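Local coordinates for protein glutathione S-transferase omega-like 2 (Saccharomyces cerevisiae, PDB 5LKB) that acts as a glutathione-dependent thiol transferase, dehydroascorbate reductase and dimethylarsinic acid reductase, and reacts with glutathionyl-(hydro)quinones, at residues A[209-214]-A[250-255]; A[271-276]-A[319-324]; A[276-279]-A[285-288]; A[289-294]-A[324-329]. All blocks are in the same frame, centred on the assembly; numbering follows the deposited sequence.

All four contacts belong to the helical C-terminal domain, around the start of helix 285-304. Contact 3 is the hub: its centre lies about 9 Å from those of contacts 1 and 4 and about 10 Å from that of contact 2, whereas the centres of contacts 1 and 4 are about 15 Å apart. Phe276 is common to contacts 2 and 3, and the two are also tied by Trp322 NE1, 3.1 Å from Asp287 OD1. Asn212 ND2 reaches Glu285 OE1 (2.9 Å), joining contacts 1 and 3. Contacts 2 and 4 use successive turns of helix 317-329. None touches the glutathione site, but Tyr291 of contact 4 packs on helix 47-58, which begins just after the nucleophile Cys46.

Contact 1. Residues A[209-214]-A[250-255]; sequences DDFNSW and EKILSD
In the all-helical C-terminal domain of this glutathione transferase, helices 205-220 and 232-264 face each other, and here Phe211 and Trp214 of the first meet Ile252 of the second. The backbones stay well apart: the nearest CA atoms, those of Phe211 and Ile252, are 10.6 Å from each other, and large side chains must span the gap. One methyl does the touching. Ile252 holds its CG1 branch extended (chi2 170°), which carries CD1 out to Phe211 CE1 at 3.8 Å and to Trp214 CZ2 at 3.9 Å. In both cases the methyl lies at the rim of the ring, near its plane, so neither aromatic group is stacked on by the isoleucine. The indole comes from the direction opposite to the Ile252 chain. Its CG is lodged between the backbone N and the carbonyl carbon (chi1 59°), a rotation that sets one indole face against Phe211 O, which stands 3.7 Å off the Trp214 ring plane, toward the rim. Phe211 continues inward onto Thr278 and Ala286, while Trp214 also packs on Lys248 and Val249. Beside Ile252 in the chain, Lys251 NZ reaches one turn along its own helix to form a salt bridge with Asp255 OD1 (2.7 Å), on the syn lone pair. With no hydrogen bond between the segments, what holds them here is van der Waals contact of one methyl with two ring edges, only partly shielded from solvent.

Contact 2. Residues A[271-276]-A[319-324]; sequences KILGEF and IHLWVR
Phe276, the last residue of a type I beta turn that starts at Leu273 and brings the chain out of helix 269-273, pushes its ring against Leu321 and Trp322 of helix 317-329, in the C-terminal domain of the glutathione transferase fold. This is the tight side. The single ring atom CE2 of Phe276 meets Leu321 CD2 at 3.7 Å and, at the same distance, Trp322 CB, and Leu321 CG lies close behind. The phenyl swings toward the helix because its CG is anti to the backbone N (chi1 -175°), and its chain meets that of Trp322 at about a right angle. On the looser side Leu273, partly exposed, only grazes Leu321: CD2 to CG is 4.1 Å, and the two chains pass at a slant. Next to it Gly274 is exposed to solvent.

No direct hydrogen bond joins the segments, but a water does, giving its protons to Phe276 O (2.8 Å) and to Trp322 O (3.2 Å). The indole N-H of Trp322 looks elsewhere, to Asp287 OD1 on helix 285-304. On the far flank of helix 317-329, Arg324 folds back over His320: NE sits above the centre of the imidazole and gives a hydrogen bond to His320 O, coming from above the carbonyl plane on the face opposite to that used by Arg324 N. Back at the interface, Phe276 O sits at the edge of the Trp322 indole, near its plane, 3.5 Å from CD1.

Contact 3. Residues A[276-279]-A[285-288]; sequences FFTV and EADI
The phenyl ring of Phe277 and the carboxylate of Asp287 are the flat groups here, their planes 59° apart and their side chains at about a right angle. Asp287 OD2 lies 3.5 Å from Phe277 CD1 and equally close to Phe277 CB. The carboxylate is approached from two directions at its other oxygen: Thr278 N comes in on the syn lone pair of OD1, a nearly straight bond of 2.9 Å (173°), while Thr278 OG1 gives its proton to the same OD1, also at 2.9 Å, from above the carboxylate plane (68° out of it). One threonine can make both bonds because OG1 is tucked between its own backbone N and carbonyl carbon. Ala286 CB packs on Val279 CG2 at 3.8 Å and also meets Thr278 OG1.

Asp287 has further partners. OD1 also takes the indole N-H of Trp322, and OD2 accepts from Thr284 N, the residue just ahead of helix 285-304. A water bound to Val279 N stands 2.7 Å from OD2. With Thr284 N giving to Asp287 OD2 and Thr284 OG1 bonded to Ala286 N, the start of the helix is consistent with the N-capping box well known from this helix in glutathione transferases. Here the N3 aspartate of the box also anchors the preceding loop. With both oxygens of a buried carboxylate supplied with donors, Asp287 is probably held as the anion, its rotation fixed from several sides.

Contact 4. Residues A[289-294]-A[324-329]; sequences RLYTTV and RNLYWN
Tyr291 OH hydrogen-bonds to Thr337 OG1, outside the two segments, and also lies at the edge of the Tyr327 ring, near its plane, 3.4 Å from CD1. Neither this approach nor anything else across the contact is a hydrogen bond between the segments. With chi1 at 174° the Tyr291 ring extends away from its own N and across to helix 317-329. On the way its CD2 passes Leu326 CB at 4.0 Å and Leu326 CD1 at 4.1 Å, the two chains running past each other in opposite directions. Tyr291 CE2 is 4.3 Å from Tyr327 CB. The Tyr327 ring in turn puts CD2 3.4 Å above the centre of the Trp328 indole. Near the helix end, Asn329 ND2 reaches back one turn to Asn325 OD1 (2.8 Å, 168°), an almost straight bond, its donor 17° off the carbonyl plane of Asn325. Tyr291 is buried further by an edge-to-face pairing with Phe333 and by Ile54 on helix 47-58. Helix 285-304 thus packs on helix 317-329 and on the thioredoxin-like domain alike, as the central helix of the glutathione transferase C-terminal bundle does.

Contact 1. Residues A[209-214]-A[250-255]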
loop_
_atom_site.group_PDB
_atom_site.type_symbol
_atom_site.label_atom_id
_atom_site.label_comp_id
_atom_site.label_asym_id
_atom_site.label_seq_id
_atom_site.Cartn_x
_atom_site.Cartn_y
_atom_site.Cartn_z
ATOM N N ASP A 209 -8.103 15.893 -26.878
ATOM C CA ASP A 209 -9.172 16.324 -25.997
ATOM C C ASP A 209 -10.014 15.145 -25.501
ATOM O O ASP A 209 -10.448 15.133 -24.342
ATOM C CB ASP A 209 -10.077 17.334 -26.697
ATOM C CG ASP A 209 -9.455 18.689 -26.785
ATOM O OD1 ASP A 209 -8.526 19.022 -26.021
ATOM O OD2 ASP A 209 -9.851 19.464 -27.701
ATOM N N ASP A 210 -10.302 14.177 -26.379
ATOM C CA ASP A 210 -11.158 13.057 -25.987
ATOM C C ASP A 210 -10.433 12.165 -24.985
ATOM O O ASP A 210 -11.040 11.736 -24.009
ATOM C CB ASP A 210 -11.555 12.246 -27.217
ATOM C CG ASP A 210 -12.534 12.990 -28.134
ATOM O OD1 ASP A 210 -13.106 14.027 -27.714
ATOM O OD2 ASP A 210 -12.731 12.474 -29.263
ATOM N N PHE A 211 -9.146 11.877 -25.221
ATOM C CA PHE A 211 -8.353 11.107 -24.246
ATOM C C PHE A 211 -8.296 11.859 -22.919
ATOM O O PHE A 211 -8.552 11.278 -21.843
ATOM C CB PHE A 211 -6.958 10.914 -24.840
ATOM C CG PHE A 211 -6.039 10.022 -24.048
ATOM C CD1 PHE A 211 -6.096 8.659 -24.212
ATOM C CD2 PHE A 211 -5.027 10.580 -23.265
ATOM C CE1 PHE A 211 -5.218 7.819 -23.500
ATOM C CE2 PHE A 211 -4.137 9.775 -22.560
ATOM C CZ PHE A 211 -4.214 8.394 -22.676
ATOM N N ASN A 212 -7.919 13.129 -22.959
ATOM C CA ASN A 212 -7.833 13.969 -21.764
ATOM C C ASN A 212 -9.107 13.929 -20.944
ATOM O O ASN A 212 -9.062 13.943 -19.716
ATOM C CB ASN A 212 -7.581 15.450 -22.124
ATOM C CG ASN A 212 -6.134 15.793 -22.438
ATOM O OD1 ASN A 212 -5.201 14.965 -22.398
ATOM N ND2 ASN A 212 -5.954 17.064 -22.858
ATOM N N SER A 213 -10.281 13.919 -21.597
ATOM C CA SER A 213 -11.539 13.991 -20.875
ATOM C C SER A 213 -11.733 12.789 -19.937
ATOM O O SER A 213 -12.096 12.980 -18.771
ATOM C CB SER A 213 -12.725 14.116 -21.856
ATOM O OG SER A 213 -13.902 14.280 -21.108
ATOM N N TRP A 214 -11.583 11.572 -20.461
ATOM C CA TRP A 214 -11.801 10.404 -19.584
ATOM C C TRP A 214 -10.607 10.151 -18.687
ATOM O O TRP A 214 -10.790 9.603 -17.589
ATOM C CB TRP A 214 -12.197 9.140 -20.369
ATOM C CG TRP A 214 -11.278 8.619 -21.401
ATOM C CD1 TRP A 214 -11.307 8.902 -22.753
ATOM C CD2 TRP A 214 -10.221 7.677 -21.226
ATOM N NE1 TRP A 214 -10.341 8.210 -23.402
ATOM C CE2 TRP A 214 -9.665 7.424 -22.496
ATOM C CE3 TRP A 214 -9.700 6.988 -20.116
ATOM C CZ2 TRP A 214 -8.573 6.561 -22.694
ATOM C CZ3 TRP A 214 -8.628 6.123 -20.319
ATOM C CH2 TRP A 214 -8.095 5.880 -21.582
ATOM N N GLU A 250 -3.637 1.030 -20.859
ATOM C CA GLU A 250 -2.736 -0.076 -21.122
ATOM C C GLU A 250 -3.001 -0.737 -22.488
ATOM O O GLU A 250 -2.046 -1.109 -23.182
ATOM C CB GLU A 250 -2.858 -1.103 -19.977
ATOM C CG GLU A 250 -1.989 -2.319 -20.092
ATOM C CD GLU A 250 -0.501 -2.071 -19.802
ATOM O OE1 GLU A 250 -0.114 -0.943 -19.360
ATOM O OE2 GLU A 250 0.311 -2.986 -20.085
ATOM N N LYS A 251 -4.287 -0.931 -22.827
ATOM C CA LYS A 251 -4.697 -1.477 -24.132
ATOM C C LYS A 251 -4.240 -0.578 -25.282
ATOM O O LYS A 251 -3.625 -1.054 -26.251
ATOM C CB LYS A 251 -6.220 -1.682 -24.143
ATOM C CG LYS A 251 -6.794 -2.127 -25.491
ATOM C CD LYS A 251 -6.241 -3.443 -25.954
ATOM C CE LYS A 251 -6.985 -3.943 -27.244
ATOM N NZ LYS A 251 -6.098 -4.850 -28.058
ATOM N N ILE A 252 -4.435 0.723 -25.136
ATOM C CA ILE A 252 -4.007 1.669 -26.157
ATOM C C ILE A 252 -2.517 1.542 -26.389
ATOM O O ILE A 252 -2.039 1.463 -27.530
ATOM C CB ILE A 252 -4.375 3.096 -25.744
ATOM C CG1 ILE A 252 -5.875 3.344 -25.927
ATOM C CG2 ILE A 252 -3.576 4.161 -26.567
ATOM C CD1 ILE A 252 -6.349 4.640 -25.319
ATOM N N LEU A 253 -1.741 1.559 -25.293
ATOM C CA LEU A 253 -0.298 1.475 -25.409
ATOM C C LEU A 253 0.187 0.111 -25.890
ATOM O O LEU A 253 1.172 0.035 -26.626
ATOM C CB LEU A 253 0.353 1.848 -24.073
ATOM C CG LEU A 253 0.171 3.272 -23.650
ATOM C CD1 LEU A 253 0.751 3.543 -22.301
ATOM C CD2 LEU A 253 0.824 4.232 -24.679
ATOM N N SER A 254 -0.473 -0.990 -25.474
ATOM C CA SER A 254 -0.110 -2.313 -25.963
ATOM C C SER A 254 -0.324 -2.419 -27.475
ATOM O O SER A 254 0.546 -2.904 -28.200
ATOM C CB SER A 254 -0.938 -3.360 -25.221
ATOM O OG SER A 254 -0.713 -4.713 -25.680
ATOM N N ASP A 255 -1.470 -1.957 -27.954
ATOM C CA ASP A 255 -1.728 -1.952 -29.393
ATOM C C ASP A 255 -0.682 -1.110 -30.122
ATOM O O ASP A 255 -0.146 -1.527 -31.159
ATOM C CB ASP A 255 -3.140 -1.437 -29.650
ATOM C CG ASP A 255 -4.218 -2.454 -29.314
ATOM O OD1 ASP A 255 -3.868 -3.653 -29.109
ATOM O OD2 ASP A 255 -5.407 -2.051 -29.262
#

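Contact 2. Residues A[271-276]-A[319-324]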
loop_
_atom_site.group_PDB
_atom_site.type_symbol
_atom_site.label_atom_id
_atom_site.label_comp_id
_atom_site.label_asym_id
_atom_site.label_seq_id
_atom_site.Cartn_x
_atom_site.Cartn_y
_atom_site.Cartn_z
ATOM N N LYS A 271 14.083 3.272 -31.714
ATOM C CA LYS A 271 13.098 3.773 -32.673
ATOM C C LYS A 271 11.672 3.523 -32.202
ATOM O O LYS A 271 10.769 4.320 -32.476
ATOM C CB LYS A 271 13.286 3.148 -34.062
ATOM N N ILE A 272 11.439 2.419 -31.509
ATOM C CA ILE A 272 10.104 2.180 -30.970
ATOM C C ILE A 272 9.741 3.260 -29.966
ATOM O O ILE A 272 8.670 3.868 -30.039
ATOM C CB ILE A 272 10.038 0.781 -30.348
ATOM C CG1 ILE A 272 10.059 -0.255 -31.476
ATOM C CG2 ILE A 272 8.855 0.662 -29.391
ATOM C CD1 ILE A 272 10.243 -1.664 -30.995
ATOM N N LEU A 273 10.622 3.496 -29.004
ATOM C CA LEU A 273 10.308 4.436 -27.940
ATOM C C LEU A 273 10.151 5.863 -28.463
ATOM O O LEU A 273 9.367 6.645 -27.905
ATOM C CB LEU A 273 11.378 4.350 -26.831
ATOM C CG LEU A 273 11.449 3.088 -25.958
ATOM C CD1 LEU A 273 12.651 3.200 -24.964
ATOM C CD2 LEU A 273 10.137 2.959 -25.285
ATOM N N GLY A 274 10.857 6.207 -29.551
ATOM C CA GLY A 274 10.731 7.524 -30.153
ATOM C C GLY A 274 9.349 7.834 -30.676
ATOM O O GLY A 274 9.067 9.005 -30.967
ATOM N N GLU A 275 8.478 6.829 -30.809
ATOM C CA GLU A 275 7.110 7.030 -31.234
ATOM C C GLU A 275 6.097 6.461 -30.254
ATOM O O GLU A 275 4.910 6.373 -30.584
ATOM C CB GLU A 275 6.924 6.425 -32.631
ATOM C CG GLU A 275 7.642 7.292 -33.713
ATOM C CD GLU A 275 8.010 6.498 -34.977
ATOM O OE1 GLU A 275 9.148 6.675 -35.515
ATOM O OE2 GLU A 275 7.170 5.691 -35.408
ATOM N N PHE A 276 6.531 6.097 -29.047
ATOM C CA PHE A 276 5.665 5.339 -28.113
ATOM C C PHE A 276 4.949 6.312 -27.171
ATOM O O PHE A 276 5.438 6.610 -26.088
ATOM C CB PHE A 276 6.493 4.302 -27.370
ATOM C CG PHE A 276 5.687 3.400 -26.487
ATOM C CD1 PHE A 276 4.558 2.726 -26.954
ATOM C CD2 PHE A 276 6.089 3.187 -25.178
ATOM C CE1 PHE A 276 3.805 1.887 -26.100
ATOM C CE2 PHE A 276 5.373 2.335 -24.349
ATOM C CZ PHE A 276 4.243 1.671 -24.799
ATOM N N ILE A 319 2.073 0.801 -19.709
ATOM C CA ILE A 319 2.176 2.075 -18.989
ATOM C C ILE A 319 3.543 2.201 -18.311
ATOM O O ILE A 319 4.144 3.288 -18.300
ATOM C CB ILE A 319 1.025 2.236 -17.984
ATOM C CG1 ILE A 319 -0.361 2.256 -18.654
ATOM C CG2 ILE A 319 1.231 3.477 -17.151
ATOM C CD1 ILE A 319 -1.550 2.239 -17.693
ATOM N N HIS A 320 4.036 1.114 -17.706
ATOM C CA HIS A 320 5.304 1.178 -17.014
ATOM C C HIS A 320 6.466 1.509 -17.976
ATOM O O HIS A 320 7.386 2.256 -17.622
ATOM C CB HIS A 320 5.540 -0.151 -16.270
ATOM C CG HIS A 320 6.714 -0.135 -15.327
ATOM N ND1 HIS A 320 7.504 -1.237 -15.146
ATOM C CD2 HIS A 320 7.208 0.817 -14.497
ATOM C CE1 HIS A 320 8.422 -0.984 -14.242
ATOM N NE2 HIS A 320 8.286 0.261 -13.836
ATOM N N LEU A 321 6.460 0.924 -19.177
ATOM C CA LEU A 321 7.486 1.251 -20.158
ATOM C C LEU A 321 7.375 2.704 -20.614
ATOM O O LEU A 321 8.378 3.441 -20.619
ATOM C CB LEU A 321 7.325 0.299 -21.321
ATOM C CG LEU A 321 8.270 0.564 -22.493
ATOM C CD1 LEU A 321 9.663 0.336 -22.123
ATOM C CD2 LEU A 321 7.835 -0.368 -23.643
ATOM N N TRP A 322 6.136 3.153 -20.866
ATOM C CA TRP A 322 5.887 4.510 -21.306
ATOM C C TRP A 322 6.336 5.543 -20.263
ATOM O O TRP A 322 6.942 6.563 -20.607
ATOM C CB TRP A 322 4.401 4.601 -21.657
ATOM C CG TRP A 322 3.846 5.987 -21.805
ATOM C CD1 TRP A 322 3.783 6.741 -22.957
ATOM C CD2 TRP A 322 3.264 6.792 -20.783
ATOM N NE1 TRP A 322 3.215 7.937 -22.678
ATOM C CE2 TRP A 322 2.879 8.004 -21.356
ATOM C CE3 TRP A 322 3.047 6.601 -19.407
ATOM C CZ2 TRP A 322 2.272 9.021 -20.621
ATOM C CZ3 TRP A 322 2.450 7.571 -18.684
ATOM C CH2 TRP A 322 2.079 8.789 -19.273
ATOM N N VAL A 323 6.049 5.315 -18.967
ATOM C CA VAL A 323 6.343 6.346 -17.988
ATOM C C VAL A 323 7.841 6.374 -17.700
ATOM O O VAL A 323 8.400 7.441 -17.427
ATOM C CB VAL A 323 5.472 6.159 -16.715
ATOM C CG1 VAL A 323 6.001 5.022 -15.806
ATOM C CG2 VAL A 323 5.470 7.402 -15.882
ATOM N N ARG A 324 8.491 5.203 -17.730
ATOM C CA ARG A 324 9.933 5.158 -17.552
ATOM C C ARG A 324 10.643 5.819 -18.724
ATOM O O ARG A 324 11.636 6.524 -18.505
ATOM C CB ARG A 324 10.429 3.714 -17.385
ATOM C CG ARG A 324 10.092 3.199 -16.001
ATOM C CD ARG A 324 10.580 1.770 -15.856
ATOM N NE ARG A 324 9.911 0.851 -16.765
ATOM C CZ ARG A 324 10.376 -0.365 -17.047
ATOM N NH1 ARG A 324 11.507 -0.770 -16.519
ATOM N NH2 ARG A 324 9.707 -1.153 -17.885
HETATM O O HOH W 1 7.044 6.855 -23.807
#

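Contact 3. Residues A[276-279]-A[285-288]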
loop_
_atom_site.group_PDB
_atom_site.type_symbol
_atom_site.label_atom_id
_atom_site.label_comp_id
_atom_site.label_asym_id
_atom_site.label_seq_id
_atom_site.Cartn_x
_atom_site.Cartn_y
_atom_site.Cartn_z
ATOM N N PHE A 276 6.531 6.097 -29.047
ATOM C CA PHE A 276 5.665 5.339 -28.113
ATOM C C PHE A 276 4.949 6.312 -27.171
ATOM O O PHE A 276 5.438 6.610 -26.088
ATOM C CB PHE A 276 6.493 4.302 -27.370
ATOM C CG PHE A 276 5.687 3.400 -26.487
ATOM C CD1 PHE A 276 4.558 2.726 -26.954
ATOM C CD2 PHE A 276 6.089 3.187 -25.178
ATOM C CE1 PHE A 276 3.805 1.887 -26.100
ATOM C CE2 PHE A 276 5.373 2.335 -24.349
ATOM C CZ PHE A 276 4.243 1.671 -24.799
ATOM N N PHE A 277 3.788 6.834 -27.600
ATOM C CA PHE A 277 3.031 7.868 -26.900
ATOM C C PHE A 277 1.541 7.550 -26.929
ATOM O O PHE A 277 1.072 6.699 -27.681
ATOM C CB PHE A 277 3.278 9.278 -27.510
ATOM C CG PHE A 277 4.725 9.655 -27.558
ATOM C CD1 PHE A 277 5.349 10.123 -26.415
ATOM C CD2 PHE A 277 5.473 9.522 -28.722
ATOM C CE1 PHE A 277 6.668 10.470 -26.426
ATOM C CE2 PHE A 277 6.793 9.871 -28.724
ATOM C CZ PHE A 277 7.402 10.344 -27.556
ATOM N N THR A 278 0.804 8.206 -26.039
ATOM C CA THR A 278 -0.615 7.883 -25.856
ATOM C C THR A 278 -1.451 8.250 -27.078
ATOM O O THR A 278 -2.366 7.505 -27.452
ATOM C CB THR A 278 -1.218 8.551 -24.615
ATOM O OG1 THR A 278 -0.944 9.963 -24.594
ATOM C CG2 THR A 278 -0.667 7.873 -23.318
ATOM N N VAL A 279 -1.169 9.406 -27.691
ATOM C CA VAL A 279 -1.959 9.924 -28.809
ATOM C C VAL A 279 -1.007 10.178 -29.974
ATOM O O VAL A 279 -0.006 10.899 -29.836
ATOM C CB VAL A 279 -2.732 11.189 -28.419
ATOM C CG1 VAL A 279 -3.480 11.768 -29.615
ATOM C CG2 VAL A 279 -3.680 10.858 -27.355
ATOM N N GLU A 285 0.504 16.919 -25.119
ATOM C CA GLU A 285 -0.115 17.273 -23.854
ATOM C C GLU A 285 -0.798 16.080 -23.180
ATOM O O GLU A 285 -0.861 16.024 -21.941
ATOM C CB GLU A 285 -1.180 18.324 -24.132
ATOM C CG GLU A 285 -1.970 18.721 -22.967
ATOM C CD GLU A 285 -3.069 19.717 -23.348
ATOM O OE1 GLU A 285 -4.259 19.329 -23.366
ATOM O OE2 GLU A 285 -2.718 20.888 -23.599
ATOM N N ALA A 286 -1.361 15.166 -23.975
ATOM C CA ALA A 286 -2.034 14.001 -23.388
ATOM C C ALA A 286 -1.045 13.204 -22.561
ATOM O O ALA A 286 -1.400 12.690 -21.485
ATOM C CB ALA A 286 -2.609 13.102 -24.485
ATOM N N ASP A 287 0.199 13.063 -23.059
ATOM C CA ASP A 287 1.225 12.357 -22.275
ATOM C C ASP A 287 1.546 13.106 -20.989
ATOM O O ASP A 287 1.739 12.482 -19.911
ATOM C CB ASP A 287 2.495 12.172 -23.076
ATOM C CG ASP A 287 2.278 11.388 -24.307
ATOM O OD1 ASP A 287 1.928 10.210 -24.253
ATOM O OD2 ASP A 287 2.488 11.964 -25.420
ATOM N N ILE A 288 1.670 14.407 -21.078
ATOM C CA ILE A 288 2.020 15.224 -19.928
ATOM C C ILE A 288 0.986 15.056 -18.834
ATOM O O ILE A 288 1.316 14.819 -17.666
ATOM C CB ILE A 288 2.224 16.692 -20.359
ATOM C CG1 ILE A 288 3.443 16.777 -21.286
ATOM C CG2 ILE A 288 2.366 17.602 -19.127
ATOM C CD1 ILE A 288 3.641 18.118 -21.941
HETATM O O HOH W 2 0.518 11.742 -27.288
#

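Contact 4. Residues A[289-294]-A[324-329]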
loop_
_atom_site.group_PDB
_atom_site.type_symbol
_atom_site.label_atom_id
_atom_site.label_comp_id
_atom_site.label_asym_id
_atom_site.label_seq_id
_atom_site.Cartn_x
_atom_site.Cartn_y
_atom_site.Cartn_z
ATOM N N ARG A 289 -0.283 15.168 -19.193
ATOM C CA ARG A 289 -1.351 15.118 -18.223
ATOM C C ARG A 289 -1.436 13.736 -17.592
ATOM O O ARG A 289 -1.628 13.647 -16.378
ATOM C CB ARG A 289 -2.684 15.532 -18.856
ATOM C CG ARG A 289 -2.770 17.065 -19.166
ATOM C CD ARG A 289 -4.002 17.315 -20.110
ATOM N NE ARG A 289 -5.209 16.757 -19.542
ATOM C CZ ARG A 289 -6.356 17.352 -19.336
ATOM N NH1 ARG A 289 -6.541 18.632 -19.671
ATOM N NH2 ARG A 289 -7.365 16.645 -18.822
ATOM N N LEU A 290 -1.259 12.676 -18.372
ATOM C CA LEU A 290 -1.300 11.327 -17.783
ATOM C C LEU A 290 -0.088 11.121 -16.894
ATOM O O LEU A 290 -0.203 10.490 -15.821
ATOM C CB LEU A 290 -1.331 10.261 -18.868
ATOM C CG LEU A 290 -1.336 8.793 -18.395
ATOM C CD1 LEU A 290 -2.553 8.549 -17.570
ATOM C CD2 LEU A 290 -1.296 7.858 -19.556
ATOM N N TYR A 291 1.079 11.578 -17.328
ATOM C CA TYR A 291 2.335 11.330 -16.601
ATOM C C TYR A 291 2.272 11.806 -15.149
ATOM O O TYR A 291 2.797 11.133 -14.235
ATOM C CB TYR A 291 3.486 12.087 -17.286
ATOM C CG TYR A 291 4.828 12.038 -16.555
ATOM C CD1 TYR A 291 5.126 12.991 -15.646
ATOM C CD2 TYR A 291 5.746 11.033 -16.767
ATOM C CE1 TYR A 291 6.300 13.002 -14.949
ATOM C CE2 TYR A 291 6.965 11.021 -16.077
ATOM C CZ TYR A 291 7.249 12.010 -15.202
ATOM O OH TYR A 291 8.435 12.025 -14.496
ATOM N N THR A 292 1.734 12.981 -14.896
ATOM C CA THR A 292 1.838 13.537 -13.553
ATOM C C THR A 292 1.098 12.650 -12.545
ATOM O O THR A 292 1.488 12.586 -11.380
ATOM C CB THR A 292 1.432 14.990 -13.495
ATOM O OG1 THR A 292 0.062 15.065 -13.897
ATOM C CG2 THR A 292 2.308 15.883 -14.424
ATOM N N THR A 293 0.065 11.937 -12.992
ATOM C CA THR A 293 -0.596 10.955 -12.139
ATOM C C THR A 293 0.219 9.678 -12.069
ATOM O O THR A 293 0.413 9.091 -10.981
ATOM C CB THR A 293 -2.009 10.664 -12.626
ATOM O OG1 THR A 293 -2.772 11.880 -12.575
ATOM C CG2 THR A 293 -2.684 9.609 -11.751
ATOM N N VAL A 294 0.572 9.123 -13.229
ATOM C CA VAL A 294 1.236 7.820 -13.278
ATOM C C VAL A 294 2.549 7.838 -12.496
ATOM O O VAL A 294 2.837 6.886 -11.767
ATOM C CB VAL A 294 1.438 7.310 -14.722
ATOM C CG1 VAL A 294 2.179 5.937 -14.750
ATOM C CG2 VAL A 294 0.101 7.105 -15.425
ATOM N N ARG A 324 8.491 5.203 -17.730
ATOM C CA ARG A 324 9.933 5.158 -17.552
ATOM C C ARG A 324 10.643 5.819 -18.724
ATOM O O ARG A 324 11.636 6.524 -18.505
ATOM C CB ARG A 324 10.429 3.714 -17.385
ATOM C CG ARG A 324 10.092 3.199 -16.001
ATOM C CD ARG A 324 10.580 1.770 -15.856
ATOM N NE ARG A 324 9.911 0.851 -16.765
ATOM C CZ ARG A 324 10.376 -0.365 -17.047
ATOM N NH1 ARG A 324 11.507 -0.770 -16.519
ATOM N NH2 ARG A 324 9.707 -1.153 -17.885
ATOM N N ASN A 325 10.128 5.643 -19.948
ATOM C CA ASN A 325 10.740 6.325 -21.093
ATOM C C ASN A 325 10.675 7.839 -20.902
ATOM O O ASN A 325 11.666 8.554 -21.122
ATOM C CB ASN A 325 10.046 5.930 -22.403
ATOM C CG ASN A 325 10.656 6.630 -23.623
ATOM O OD1 ASN A 325 11.867 6.621 -23.791
ATOM N ND2 ASN A 325 9.820 7.198 -24.447
ATOM N N LEU A 326 9.516 8.360 -20.466
ATOM C CA LEU A 326 9.382 9.802 -20.248
ATOM C C LEU A 326 10.298 10.271 -19.131
ATOM O O LEU A 326 11.021 11.269 -19.271
ATOM C CB LEU A 326 7.931 10.186 -19.997
ATOM C CG LEU A 326 6.973 9.936 -21.141
ATOM C CD1 LEU A 326 5.572 10.239 -20.738
ATOM C CD2 LEU A 326 7.347 10.762 -22.386
ATOM N N TYR A 327 10.276 9.568 -18.001
ATOM C CA TYR A 327 11.065 10.031 -16.874
ATOM C C TYR A 327 12.548 10.021 -17.194
ATOM O O TYR A 327 13.235 11.002 -16.935
ATOM C CB TYR A 327 10.785 9.099 -15.667
ATOM C CG TYR A 327 11.649 9.470 -14.450
ATOM C CD1 TYR A 327 11.202 10.402 -13.529
ATOM C CD2 TYR A 327 12.921 8.921 -14.259
ATOM C CE1 TYR A 327 11.957 10.801 -12.484
ATOM C CE2 TYR A 327 13.661 9.300 -13.197
ATOM C CZ TYR A 327 13.204 10.256 -12.330
ATOM O OH TYR A 327 13.929 10.610 -11.244
ATOM N N TRP A 328 13.076 8.901 -17.698
ATOM C CA TRP A 328 14.531 8.784 -17.826
ATOM C C TRP A 328 15.083 9.493 -19.032
ATOM O O TRP A 328 16.248 9.903 -19.017
ATOM C CB TRP A 328 14.974 7.330 -17.839
ATOM C CG TRP A 328 14.715 6.620 -16.517
ATOM C CD1 TRP A 328 13.728 5.732 -16.262
ATOM C CD2 TRP A 328 15.472 6.742 -15.302
ATOM N NE1 TRP A 328 13.793 5.283 -14.944
ATOM C CE2 TRP A 328 14.851 5.895 -14.327
ATOM C CE3 TRP A 328 16.592 7.512 -14.926
ATOM C CZ2 TRP A 328 15.372 5.762 -13.038
ATOM C CZ3 TRP A 328 17.089 7.394 -13.638
ATOM C CH2 TRP A 328 16.477 6.521 -12.716
ATOM N N ASN A 329 14.281 9.602 -20.082
ATOM C CA ASN A 329 14.811 10.014 -21.369
ATOM C C ASN A 329 14.443 11.440 -21.736
ATOM O O ASN A 329 14.964 11.960 -22.742
ATOM C CB ASN A 329 14.433 9.047 -22.500
ATOM C CG ASN A 329 15.138 7.725 -22.351
ATOM O OD1 ASN A 329 16.319 7.720 -21.969
ATOM N ND2 ASN A 329 14.445 6.625 -22.603
#